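DNA repair protein RecO (PDB 1W3S) is probably involved in DNA repair and recombination by the RecF pathway, and binds a zinc ion. Local coordinates at residues A[86-91]-A[127-132]; A[78-83]-A[119-124]; A[35-40]-A[66-71]. One frame throughout, in Å; residues are numbered along the deposited sequence.

Interaction 1. Residues A[86-91]-A[127-132]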
ATOM      1  N   PRO A  86      -2.927 -16.019  -9.511  1.00 38.79           N
ATOM      2  CA  PRO A  86      -1.537 -15.614  -9.235  1.00 38.75           C
ATOM      3  C   PRO A  86      -1.203 -14.142  -9.496  1.00 38.81           C
ATOM      4  O   PRO A  86      -0.463 -13.551  -8.729  1.00 38.58           O
ATOM      5  CB  PRO A  86      -0.719 -16.523 -10.165  1.00 38.53           C
ATOM      6  CG  PRO A  86      -1.570 -17.757 -10.345  1.00 38.34           C
ATOM      7  CD  PRO A  86      -2.990 -17.325 -10.202  1.00 38.67           C
ATOM      8  N   GLU A  87      -1.737 -13.550 -10.563  1.00 39.59           N
ATOM      9  CA  GLU A  87      -1.352 -12.169 -10.917  1.00 39.67           C
ATOM     10  C   GLU A  87      -2.049 -11.163 -10.005  1.00 38.92           C
ATOM     11  O   GLU A  87      -1.443 -10.184  -9.573  1.00 38.55           O
ATOM     12  CB  GLU A  87      -1.629 -11.842 -12.402  1.00 39.65           C
ATOM     13  CG  GLU A  87      -0.770 -10.672 -12.888  1.00 41.08           C
ATOM     14  CD  GLU A  87      -1.295  -9.940 -14.129  1.00 43.63           C
ATOM     15  OE1 GLU A  87      -0.515  -9.107 -14.684  1.00 47.46           O
ATOM     16  OE2 GLU A  87      -2.465 -10.176 -14.559  1.00 49.57           O
ATOM     17  N   ARG A  88      -3.322 -11.417  -9.715  1.00 38.43           N
ATOM     18  CA  ARG A  88      -4.078 -10.583  -8.781  1.00 38.14           C
ATOM     19  C   ARG A  88      -3.518 -10.739  -7.366  1.00 38.19           C
ATOM     20  O   ARG A  88      -3.294  -9.755  -6.672  1.00 38.24           O
ATOM     21  CB  ARG A  88      -5.565 -10.938  -8.828  1.00 37.79           C
ATOM     22  CG  ARG A  88      -6.181 -10.794 -10.205  1.00 36.81           C
ATOM     23  CD  ARG A  88      -7.665 -10.913 -10.178  1.00 36.40           C
ATOM     24  NE  ARG A  88      -8.272 -10.822 -11.497  1.00 35.85           N
ATOM     25  CZ  ARG A  88      -8.533  -9.689 -12.140  1.00 33.81           C
ATOM     26  NH1 ARG A  88      -8.255  -8.519 -11.599  1.00 32.36           N
ATOM     27  NH2 ARG A  88      -9.097  -9.738 -13.331  1.00 33.10           N
ATOM     28  N   TYR A  89      -3.276 -11.979  -6.952  1.00 38.44           N
ATOM     29  CA  TYR A  89      -2.651 -12.250  -5.668  1.00 38.46           C
ATOM     30  C   TYR A  89      -1.316 -11.520  -5.526  1.00 38.27           C
ATOM     31  O   TYR A  89      -1.008 -11.007  -4.466  1.00 37.54           O
ATOM     32  CB  TYR A  89      -2.418 -13.730  -5.533  1.00 39.02           C
ATOM     33  CG  TYR A  89      -1.837 -14.196  -4.213  1.00 39.57           C
ATOM     34  CD1 TYR A  89      -2.653 -14.740  -3.210  1.00 39.66           C
ATOM     35  CD2 TYR A  89      -0.470 -14.158  -3.993  1.00 40.22           C
ATOM     36  CE1 TYR A  89      -2.126 -15.197  -2.037  1.00 38.99           C
ATOM     37  CE2 TYR A  89       0.060 -14.612  -2.815  1.00 40.91           C
ATOM     38  CZ  TYR A  89      -0.766 -15.135  -1.842  1.00 40.78           C
ATOM     39  OH  TYR A  89      -0.188 -15.598  -0.674  1.00 41.52           O
ATOM     40  N   ALA A  90      -0.535 -11.500  -6.604  1.00 38.45           N
ATOM     41  CA  ALA A  90       0.780 -10.828  -6.647  1.00 38.65           C
ATOM     42  C   ALA A  90       0.684  -9.341  -6.313  1.00 38.23           C
ATOM     43  O   ALA A  90       1.416  -8.835  -5.476  1.00 37.51           O
ATOM     44  CB  ALA A  90       1.409 -11.000  -8.034  1.00 38.26           C
ATOM     45  N   PHE A  91      -0.243  -8.659  -6.976  1.00 38.66           N
ATOM     46  CA  PHE A  91      -0.502  -7.235  -6.701  1.00 39.20           C
ATOM     47  C   PHE A  91      -1.200  -6.950  -5.360  1.00 39.39           C
ATOM     48  O   PHE A  91      -1.016  -5.878  -4.793  1.00 39.64           O
ATOM     49  CB  PHE A  91      -1.238  -6.583  -7.883  1.00 39.31           C
ATOM     50  CG  PHE A  91      -0.358  -6.411  -9.095  1.00 39.15           C
ATOM     51  CD1 PHE A  91      -0.570  -7.147 -10.247  1.00 40.41           C
ATOM     52  CD2 PHE A  91       0.732  -5.553  -9.050  1.00 40.77           C
ATOM     53  CE1 PHE A  91       0.269  -7.008 -11.349  1.00 40.06           C
ATOM     54  CE2 PHE A  91       1.576  -5.410 -10.141  1.00 40.61           C
ATOM     55  CZ  PHE A  91       1.339  -6.145 -11.293  1.00 39.98           C
ATOM     56  N   PRO A 127      -9.741  -5.361 -15.147  1.00 41.47           N
ATOM     57  CA  PRO A 127      -8.913  -5.919 -16.224  1.00 41.89           C
ATOM     58  C   PRO A 127      -7.413  -5.689 -16.038  1.00 42.49           C
ATOM     59  O   PRO A 127      -6.620  -6.525 -16.462  1.00 42.99           O
ATOM     60  CB  PRO A 127      -9.376  -5.147 -17.464  1.00 41.63           C
ATOM     61  CG  PRO A 127     -10.707  -4.683 -17.161  1.00 41.36           C
ATOM     62  CD  PRO A 127     -10.725  -4.403 -15.688  1.00 41.71           C
ATOM     63  N   ASP A 128      -7.053  -4.563 -15.410  1.00 43.40           N
ATOM     64  CA  ASP A 128      -5.665  -4.126 -15.251  1.00 43.37           C
ATOM     65  C   ASP A 128      -5.303  -3.937 -13.770  1.00 43.38           C
ATOM     66  O   ASP A 128      -5.350  -2.818 -13.251  1.00 43.15           O
ATOM     67  CB  ASP A 128      -5.456  -2.805 -16.009  1.00 43.82           C
ATOM     68  CG  ASP A 128      -4.005  -2.591 -16.438  1.00 44.96           C
ATOM     69  OD1 ASP A 128      -3.054  -3.059 -15.767  1.00 45.80           O
ATOM     70  OD2 ASP A 128      -3.727  -1.950 -17.469  1.00 49.41           O
ATOM     71  N   PRO A 129      -4.961  -5.030 -13.087  1.00 43.34           N
ATOM     72  CA  PRO A 129      -4.542  -4.957 -11.700  1.00 43.27           C
ATOM     73  C   PRO A 129      -3.229  -4.206 -11.474  1.00 43.38           C
ATOM     74  O   PRO A 129      -3.044  -3.607 -10.418  1.00 43.46           O
ATOM     75  CB  PRO A 129      -4.411  -6.435 -11.293  1.00 43.18           C
ATOM     76  CG  PRO A 129      -4.224  -7.182 -12.549  1.00 43.25           C
ATOM     77  CD  PRO A 129      -5.006  -6.424 -13.568  1.00 43.61           C
ATOM     78  N   GLU A 130      -2.322  -4.238 -12.444  1.00 43.56           N
ATOM     79  CA  GLU A 130      -1.040  -3.564 -12.292  1.00 43.35           C
ATOM     80  C   GLU A 130      -1.251  -2.060 -12.330  1.00 43.12           C
ATOM     81  O   GLU A 130      -0.549  -1.318 -11.642  1.00 42.96           O
ATOM     82  CB  GLU A 130      -0.038  -4.078 -13.338  1.00 44.25           C
ATOM     83  CG  GLU A 130       0.434  -3.149 -14.448  1.00 46.36           C
ATOM     84  CD  GLU A 130       1.882  -2.761 -14.252  1.00 48.51           C
ATOM     85  OE1 GLU A 130       2.200  -2.381 -13.111  1.00 51.26           O
ATOM     86  OE2 GLU A 130       2.686  -2.843 -15.208  1.00 48.14           O
ATOM     87  N   TRP A 131      -2.251  -1.618 -13.096  1.00 42.58           N
ATOM     88  CA  TRP A 131      -2.614  -0.219 -13.122  1.00 42.28           C
ATOM     89  C   TRP A 131      -3.249   0.216 -11.787  1.00 42.33           C
ATOM     90  O   TRP A 131      -2.922   1.287 -11.249  1.00 42.06           O
ATOM     91  CB  TRP A 131      -3.519   0.110 -14.319  1.00 42.08           C
ATOM     92  CG  TRP A 131      -3.781   1.572 -14.402  1.00 41.93           C
ATOM     93  CD1 TRP A 131      -4.983   2.192 -14.388  1.00 41.76           C
ATOM     94  CD2 TRP A 131      -2.795   2.611 -14.441  1.00 41.75           C
ATOM     95  NE1 TRP A 131      -4.815   3.554 -14.419  1.00 41.43           N
ATOM     96  CE2 TRP A 131      -3.476   3.835 -14.443  1.00 41.01           C
ATOM     97  CE3 TRP A 131      -1.392   2.625 -14.458  1.00 41.94           C
ATOM     98  CZ2 TRP A 131      -2.819   5.050 -14.484  1.00 41.66           C
ATOM     99  CZ3 TRP A 131      -0.740   3.836 -14.496  1.00 41.78           C
ATOM    100  CH2 TRP A 131      -1.448   5.028 -14.504  1.00 42.15           C
ATOM    101  N   VAL A 132      -4.131  -0.619 -11.237  1.00 42.36           N
ATOM    102  CA  VAL A 132      -4.720  -0.354  -9.915  1.00 41.84           C
ATOM    103  C   VAL A 132      -3.621  -0.292  -8.849  1.00 41.66           C
ATOM    104  O   VAL A 132      -3.653   0.557  -7.989  1.00 41.63           O
ATOM    105  CB  VAL A 132      -5.791  -1.417  -9.521  1.00 41.91           C
ATOM    106  CG1 VAL A 132      -6.300  -1.189  -8.085  1.00 41.45           C
ATOM    107  CG2 VAL A 132      -6.969  -1.412 -10.498  1.00 41.04           C
TER

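Interaction 2. Residues A[78-83]-A[119-124]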
ATOM      1  N   GLY A  78     -16.096 -10.738   4.824  1.00 45.82           N
ATOM      2  CA  GLY A  78     -16.017 -10.540   3.373  1.00 44.38           C
ATOM      3  C   GLY A  78     -14.721 -11.088   2.800  1.00 43.16           C
ATOM      4  O   GLY A  78     -13.673 -11.027   3.450  1.00 42.88           O
ATOM      5  N   ALA A  79     -14.790 -11.629   1.590  1.00 41.85           N
ATOM      6  CA  ALA A  79     -13.608 -12.121   0.889  1.00 41.10           C
ATOM      7  C   ALA A  79     -13.659 -11.862  -0.617  1.00 40.23           C
ATOM      8  O   ALA A  79     -14.730 -11.685  -1.195  1.00 39.89           O
ATOM      9  CB  ALA A  79     -13.427 -13.623   1.156  1.00 41.32           C
ATOM     10  N   LEU A  80     -12.477 -11.847  -1.236  1.00 39.24           N
ATOM     11  CA  LEU A  80     -12.316 -11.658  -2.678  1.00 38.28           C
ATOM     12  C   LEU A  80     -11.672 -12.917  -3.258  1.00 37.48           C
ATOM     13  O   LEU A  80     -10.454 -13.001  -3.347  1.00 37.30           O
ATOM     14  CB  LEU A  80     -11.465 -10.406  -2.959  1.00 37.90           C
ATOM     15  CG  LEU A  80     -12.096  -9.087  -2.474  1.00 37.14           C
ATOM     16  CD1 LEU A  80     -11.055  -7.990  -2.295  1.00 36.82           C
ATOM     17  CD2 LEU A  80     -13.190  -8.621  -3.413  1.00 35.33           C
ATOM     18  N   PRO A  81     -12.481 -13.903  -3.636  1.00 36.95           N
ATOM     19  CA  PRO A  81     -11.962 -15.216  -4.072  1.00 37.51           C
ATOM     20  C   PRO A  81     -11.072 -15.181  -5.342  1.00 37.19           C
ATOM     21  O   PRO A  81     -10.254 -16.070  -5.596  1.00 35.59           O
ATOM     22  CB  PRO A  81     -13.239 -16.026  -4.335  1.00 37.42           C
ATOM     23  CG  PRO A  81     -14.311 -15.025  -4.486  1.00 37.42           C
ATOM     24  CD  PRO A  81     -13.947 -13.850  -3.668  1.00 36.74           C
ATOM     25  N   THR A  82     -11.300 -14.133  -6.110  1.00 37.53           N
ATOM     26  CA  THR A  82     -10.556 -13.780  -7.327  1.00 37.80           C
ATOM     27  C   THR A  82      -9.070 -13.416  -7.089  1.00 36.98           C
ATOM     28  O   THR A  82      -8.289 -13.390  -8.031  1.00 36.74           O
ATOM     29  CB  THR A  82     -11.322 -12.615  -8.052  1.00 38.29           C
ATOM     30  OG1 THR A  82     -10.403 -11.596  -8.417  1.00 39.87           O
ATOM     31  CG2 THR A  82     -12.256 -11.816  -7.072  1.00 39.74           C
ATOM     32  N   LEU A  83      -8.676 -13.154  -5.844  1.00 36.47           N
ATOM     33  CA  LEU A  83      -7.249 -12.981  -5.509  1.00 36.29           C
ATOM     34  C   LEU A  83      -6.492 -14.324  -5.454  1.00 35.80           C
ATOM     35  O   LEU A  83      -5.309 -14.353  -5.171  1.00 34.72           O
ATOM     36  CB  LEU A  83      -7.072 -12.230  -4.184  1.00 35.99           C
ATOM     37  CG  LEU A  83      -7.728 -10.836  -4.070  1.00 36.82           C
ATOM     38  CD1 LEU A  83      -7.456 -10.204  -2.703  1.00 35.91           C
ATOM     39  CD2 LEU A  83      -7.280  -9.888  -5.182  1.00 36.30           C
ATOM     40  N   SER A 119      -8.326  -0.703  -2.994  1.00 33.82           N
ATOM     41  CA  SER A 119      -7.216  -1.194  -3.826  1.00 33.83           C
ATOM     42  C   SER A 119      -7.334  -2.702  -3.989  1.00 33.87           C
ATOM     43  O   SER A 119      -7.223  -3.224  -5.098  1.00 34.40           O
ATOM     44  CB  SER A 119      -5.836  -0.777  -3.271  1.00 33.37           C
ATOM     45  OG  SER A 119      -5.352  -1.629  -2.258  1.00 33.93           O
ATOM     46  N   LEU A 120      -7.612  -3.406  -2.900  1.00 33.90           N
ATOM     47  CA  LEU A 120      -7.844  -4.854  -2.996  1.00 33.89           C
ATOM     48  C   LEU A 120      -9.036  -5.196  -3.853  1.00 33.36           C
ATOM     49  O   LEU A 120      -9.017  -6.194  -4.556  1.00 33.68           O
ATOM     50  CB  LEU A 120      -8.006  -5.496  -1.612  1.00 33.91           C
ATOM     51  CG  LEU A 120      -6.742  -5.531  -0.765  1.00 34.49           C
ATOM     52  CD1 LEU A 120      -6.944  -6.480   0.384  1.00 36.21           C
ATOM     53  CD2 LEU A 120      -5.492  -5.931  -1.566  1.00 33.86           C
ATOM     54  N   ARG A 121     -10.079  -4.383  -3.796  1.00 33.45           N
ATOM     55  CA  ARG A 121     -11.232  -4.586  -4.696  1.00 33.61           C
ATOM     56  C   ARG A 121     -10.885  -4.328  -6.177  1.00 33.53           C
ATOM     57  O   ARG A 121     -11.290  -5.084  -7.048  1.00 33.53           O
ATOM     58  CB  ARG A 121     -12.412  -3.718  -4.271  1.00 33.62           C
ATOM     59  CG  ARG A 121     -13.088  -4.198  -3.001  1.00 33.49           C
ATOM     60  CD  ARG A 121     -14.519  -3.695  -2.840  1.00 33.25           C
ATOM     61  NE  ARG A 121     -14.619  -2.254  -3.070  1.00 33.83           N
ATOM     62  CZ  ARG A 121     -14.313  -1.320  -2.182  1.00 33.48           C
ATOM     63  NH1 ARG A 121     -13.908  -1.654  -0.968  1.00 35.98           N
ATOM     64  NH2 ARG A 121     -14.423  -0.041  -2.506  1.00 32.34           N
ATOM     65  N   GLY A 122     -10.144  -3.266  -6.463  1.00 33.38           N
ATOM     66  CA  GLY A 122      -9.704  -3.026  -7.832  1.00 33.60           C
ATOM     67  C   GLY A 122      -8.798  -4.135  -8.345  1.00 33.44           C
ATOM     68  O   GLY A 122      -8.979  -4.652  -9.438  1.00 33.08           O
ATOM     69  N   VAL A 123      -7.825  -4.520  -7.544  1.00 33.85           N
ATOM     70  CA  VAL A 123      -6.933  -5.599  -7.930  1.00 34.36           C
ATOM     71  C   VAL A 123      -7.712  -6.878  -8.269  1.00 34.75           C
ATOM     72  O   VAL A 123      -7.367  -7.560  -9.227  1.00 34.64           O
ATOM     73  CB  VAL A 123      -5.862  -5.862  -6.834  1.00 34.27           C
ATOM     74  CG1 VAL A 123      -5.156  -7.198  -7.043  1.00 34.44           C
ATOM     75  CG2 VAL A 123      -4.853  -4.712  -6.801  1.00 34.58           C
ATOM     76  N   ALA A 124      -8.747  -7.190  -7.488  1.00 35.30           N
ATOM     77  CA  ALA A 124      -9.515  -8.428  -7.648  1.00 35.89           C
ATOM     78  C   ALA A 124     -10.431  -8.408  -8.855  1.00 36.47           C
ATOM     79  O   ALA A 124     -10.642  -9.439  -9.503  1.00 36.15           O
ATOM     80  CB  ALA A 124     -10.358  -8.694  -6.403  1.00 35.59           C
TER

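Interaction 3. Residues A[35-40]-A[66-71]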
ATOM      1  N   LYS A  35      -1.588  -5.777  15.431  1.00 46.75           N
ATOM      2  CA  LYS A  35      -0.867  -7.048  15.507  1.00 46.97           C
ATOM      3  C   LYS A  35      -1.582  -7.971  16.519  1.00 46.96           C
ATOM      4  O   LYS A  35      -1.896  -7.559  17.636  1.00 46.99           O
ATOM      5  CB  LYS A  35       0.577  -6.780  15.939  1.00 47.32           C
ATOM      6  CG  LYS A  35       1.656  -7.312  15.008  1.00 48.35           C
ATOM      7  CD  LYS A  35       1.647  -8.849  14.934  1.00 50.12           C
ATOM      8  CE  LYS A  35       3.047  -9.430  14.680  1.00 50.50           C
ATOM      9  NZ  LYS A  35       3.983  -9.164  15.809  1.00 51.26           N
ATOM     10  N   ALA A  36      -1.828  -9.217  16.140  1.00 47.11           N
ATOM     11  CA  ALA A  36      -2.630 -10.126  16.966  1.00 47.39           C
ATOM     12  C   ALA A  36      -2.183 -11.588  16.861  1.00 47.61           C
ATOM     13  O   ALA A  36      -1.447 -11.952  15.942  1.00 47.08           O
ATOM     14  CB  ALA A  36      -4.099  -9.996  16.581  1.00 47.16           C
ATOM     15  N   ILE A  37      -2.633 -12.410  17.814  1.00 48.39           N
ATOM     16  CA  ILE A  37      -2.369 -13.859  17.810  1.00 49.11           C
ATOM     17  C   ILE A  37      -3.622 -14.682  18.118  1.00 49.80           C
ATOM     18  O   ILE A  37      -4.396 -14.357  19.010  1.00 49.70           O
ATOM     19  CB  ILE A  37      -1.196 -14.240  18.777  1.00 49.02           C
ATOM     20  CG1 ILE A  37      -0.902 -15.741  18.721  1.00 48.70           C
ATOM     21  CG2 ILE A  37      -1.473 -13.826  20.221  1.00 49.11           C
ATOM     22  CD1 ILE A  37       0.506 -16.089  19.169  1.00 48.67           C
ATOM     23  N   ALA A  38      -3.818 -15.738  17.341  1.00 51.13           N
ATOM     24  CA  ALA A  38      -4.882 -16.696  17.575  1.00 52.31           C
ATOM     25  C   ALA A  38      -4.253 -18.034  17.967  1.00 53.31           C
ATOM     26  O   ALA A  38      -3.664 -18.711  17.132  1.00 53.18           O
ATOM     27  CB  ALA A  38      -5.740 -16.846  16.332  1.00 52.40           C
ATOM     28  N   ARG A  39      -4.384 -18.392  19.244  1.00 54.72           N
ATOM     29  CA  ARG A  39      -3.811 -19.620  19.812  1.00 55.61           C
ATOM     30  C   ARG A  39      -4.460 -20.885  19.268  1.00 56.51           C
ATOM     31  O   ARG A  39      -5.562 -20.844  18.713  1.00 57.18           O
ATOM     32  CB  ARG A  39      -3.971 -19.613  21.332  1.00 56.12           C
ATOM     33  CG  ARG A  39      -3.222 -18.493  22.034  1.00 56.72           C
ATOM     34  CD  ARG A  39      -1.729 -18.715  22.118  1.00 58.20           C
ATOM     35  NE  ARG A  39      -1.005 -17.484  22.457  1.00 58.96           N
ATOM     36  CZ  ARG A  39       0.302 -17.433  22.725  1.00 59.73           C
ATOM     37  NH1 ARG A  39       1.049 -18.536  22.691  1.00 60.11           N
ATOM     38  NH2 ARG A  39       0.872 -16.270  23.022  1.00 59.67           N
ATOM     39  N   GLY A  40      -3.774 -22.013  19.430  1.00 57.36           N
ATOM     40  CA  GLY A  40      -4.338 -23.316  19.048  1.00 57.56           C
ATOM     41  C   GLY A  40      -3.608 -24.518  19.640  1.00 58.18           C
ATOM     42  O   GLY A  40      -2.987 -24.426  20.705  1.00 58.91           O
ATOM     43  N   ASN A  66       0.487  -9.630  28.190  1.00 59.52           N
ATOM     44  CA  ASN A  66       0.641 -10.133  26.818  1.00 59.79           C
ATOM     45  C   ASN A  66       0.774  -8.980  25.856  1.00 59.95           C
ATOM     46  O   ASN A  66      -0.182  -8.244  25.642  1.00 60.29           O
ATOM     47  CB  ASN A  66      -0.507 -11.074  26.375  1.00 60.08           C
ATOM     48  CG  ASN A  66      -1.785 -10.910  27.197  1.00 60.75           C
ATOM     49  OD1 ASN A  66      -2.506  -9.922  27.068  1.00 61.09           O
ATOM     50  ND2 ASN A  66      -2.079 -11.907  28.025  1.00 61.32           N
ATOM     51  N   ASP A  67       1.966  -8.825  25.282  1.00 60.19           N
ATOM     52  CA  ASP A  67       2.235  -7.708  24.368  1.00 59.84           C
ATOM     53  C   ASP A  67       1.464  -7.853  23.070  1.00 59.26           C
ATOM     54  O   ASP A  67       1.046  -6.845  22.498  1.00 59.54           O
ATOM     55  CB  ASP A  67       3.736  -7.547  24.080  1.00 60.73           C
ATOM     56  CG  ASP A  67       4.310  -6.260  24.672  1.00 63.28           C
ATOM     57  OD1 ASP A  67       3.768  -5.167  24.343  1.00 66.68           O
ATOM     58  OD2 ASP A  67       5.295  -6.242  25.466  1.00 65.99           O
ATOM     59  N   LEU A  68       1.269  -9.088  22.611  1.00 57.92           N
ATOM     60  CA  LEU A  68       0.384  -9.324  21.476  1.00 57.07           C
ATOM     61  C   LEU A  68      -1.044  -9.498  21.956  1.00 56.27           C
ATOM     62  O   LEU A  68      -1.291 -10.263  22.890  1.00 56.41           O
ATOM     63  CB  LEU A  68       0.798 -10.562  20.671  1.00 57.19           C
ATOM     64  CG  LEU A  68       1.763 -10.354  19.509  1.00 56.73           C
ATOM     65  CD1 LEU A  68       1.850 -11.637  18.714  1.00 56.77           C
ATOM     66  CD2 LEU A  68       1.337  -9.208  18.621  1.00 56.65           C
ATOM     67  N   ALA A  69      -1.972  -8.794  21.304  1.00 55.24           N
ATOM     68  CA  ALA A  69      -3.391  -8.949  21.557  1.00 54.51           C
ATOM     69  C   ALA A  69      -3.802 -10.346  21.141  1.00 53.91           C
ATOM     70  O   ALA A  69      -3.287 -10.887  20.170  1.00 53.77           O
ATOM     71  CB  ALA A  69      -4.175  -7.916  20.798  1.00 54.40           C
ATOM     72  N   SER A  70      -4.728 -10.940  21.883  1.00 53.41           N
ATOM     73  CA  SER A  70      -5.089 -12.329  21.676  1.00 53.22           C
ATOM     74  C   SER A  70      -6.487 -12.431  21.091  1.00 52.77           C
ATOM     75  O   SER A  70      -7.431 -11.896  21.642  1.00 52.75           O
ATOM     76  CB  SER A  70      -4.994 -13.111  22.988  1.00 53.07           C
ATOM     77  OG  SER A  70      -4.936 -14.505  22.734  1.00 53.21           O
ATOM     78  N   VAL A  71      -6.606 -13.139  19.975  1.00 52.54           N
ATOM     79  CA  VAL A  71      -7.872 -13.274  19.267  1.00 52.73           C
ATOM     80  C   VAL A  71      -8.793 -14.263  19.993  1.00 52.57           C
ATOM     81  O   VAL A  71      -8.483 -15.445  20.124  1.00 52.36           O
ATOM     82  CB  VAL A  71      -7.635 -13.718  17.784  1.00 52.37           C
ATOM     83  CG1 VAL A  71      -8.936 -14.007  17.080  1.00 52.81           C
ATOM     84  CG2 VAL A  71      -6.851 -12.654  17.023  1.00 52.30           C
TER

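Interaction 1. Residues A[86-91]-A[127-132]
Pro129 and Glu130, at the start of helix 129-143, pack against Glu87, Arg88 and Phe91 on the first turns of helix 86-101, an example of two helices meeting through a proline and an aromatic ring. Just before helix 129-143, Asp128 is the N-cap: its OD1 accepts from Trp131 N at 3.1 Å, the N-H arriving from above the carboxylate plane, while OD2 forms a salt bridge with Arg211. Pro129 turns its ring toward helix 86-101. Its CB lies 4.0 Å from Phe91 CD1, the two side chains crossing at about a right angle; its CG faces Glu87 OE2 at 4.0 Å, and CD lies 4.3 Å from Arg88 NH1. Arg88 passes obliquely; its NH1 hydrogen-bonds to Val123 O and Gln126 O, and its NE forms a salt bridge with Glu85. Glu130 meets the ring with CA and CB: CA lies 3.8 Å from the Phe91 centroid, 15° off the normal, a CH-pi contact, and CB approaches Phe91 CZ at 3.2 Å. With CG anti to the carbonyl carbon (chi1 -71°), the Phe91 ring reaches across to take Glu130 CA on one face. Glu130 OE1 turns to Trp215 NE1. No hydrogen bond crosses between 86-91 and 127-132, so the two helices are joined here by apolar and CH-pi contact, while the polar ends of Arg88 and Glu130 bond outside the two segments.

Interaction 2. Residues A[78-83]-A[119-124]
Leu80, Thr82 and Leu83 close from three directions on the methyl group of Ala124, where the connection leaving the OB-type N-terminal domain folds into a 3-10 turn against the last turns of helix 110-125. The case illustrates how a small residue on a helix lets a loop come close: Thr82 and Ala124 have CA atoms 5.5 Å apart. Leu80, with CG anti to the carbonyl carbon (chi1 -63°), lays its chain up the helix, so that CB faces Ala124 CB while CD1 reaches a turn back, 3.5 Å from Leu120 O and 4.0 Å from Leu120 CB. Thr82 lies beside the end of helix 110-125 with its two branches divided: CG2 packs 3.7 Å from Ala124 CB, and OG1 donates a hydrogen bond to Ala124 O. OG1 of Thr82 is modelled 2.4 Å from Ala124 O, very short for a hydrogen bond, and chi1 stands at an unfavourable 133°, so the details of this bond are doubtful. Replacing Thr82 with a valine would probably leave Ala124 O without this side-chain donor and weaken the tie between turn and helix end. Leu83 comes from the other flank, its side chain also touching Phe53 of a loop and Ala92 of helix 86-101. Its branches are used unequally, CD2 doing the touching: that methyl lies 3.5 Å from Ala124 CB and 3.9 Å from Val123 CG1.

Interaction 3. Residues A[35-40]-A[66-71]
A first torsion of -178° sets CG1 of Ile37 opposite the backbone N and leaves CG2 between N and the carbonyl carbon, directed at the neighbouring segment, where it meets Leu68 CB, just before the strand, at 4.0 Å and Ala69 O at 3.5 Å. The strands so joined, 32-38 and 69-78, run parallel, the third-to-fifth strand pairing expected of the OB fold to which this N-terminal domain is assigned. Over the short segments the strand directions diverge by 44°. The two backbone hydrogen bonds between them both belong to Ile37: its N donates to Ala69 O at 2.9 Å, and its O accepts from Val71 N at 2.7 Å with an almost straight N-H (179°). Ala36 and Ala38 direct their backbone bonds the other way, to Val25 and Ile23 of strand 23-29, so strand 32-38 is held on both edges, as an inner strand of a sheet should be. Side chains divide between the two faces. Ile37 and Ser70 share one, where the Ile37 chain crosses Leu68 at about a right angle and its CD1 lies over a face of the Arg39 guanidinium. On the other, Ala36 CB touches Val71 CG2 at 3.9 Å. At the start of the contact Leu68 lies against Lys35: its CD2 nestles against the bent aliphatic chain, 3.7 Å from both CB and CD of that lysine.

In the fold
From the N terminus, interaction 3 comes first: it closes a loop of 25 residues by bringing 66-71 back beside 35-40, joining two strands of the N-terminal sheet. Strand 69-78 then leads out of that sheet, and interaction 2 returns 119-124 to the connection at 78-83, fixing the passage between domains to helix 110-125. Interaction 1 opens at 86-91, before interaction 2 has closed, and closes beyond it at 127-132; the two therefore cross and, with centres 10 Å apart, touch. Together they unite the interdomain connection with three successive helices. Interaction 3 stands apart, its nearest atoms about 15 Å from those of interaction 2, and lies in series with both.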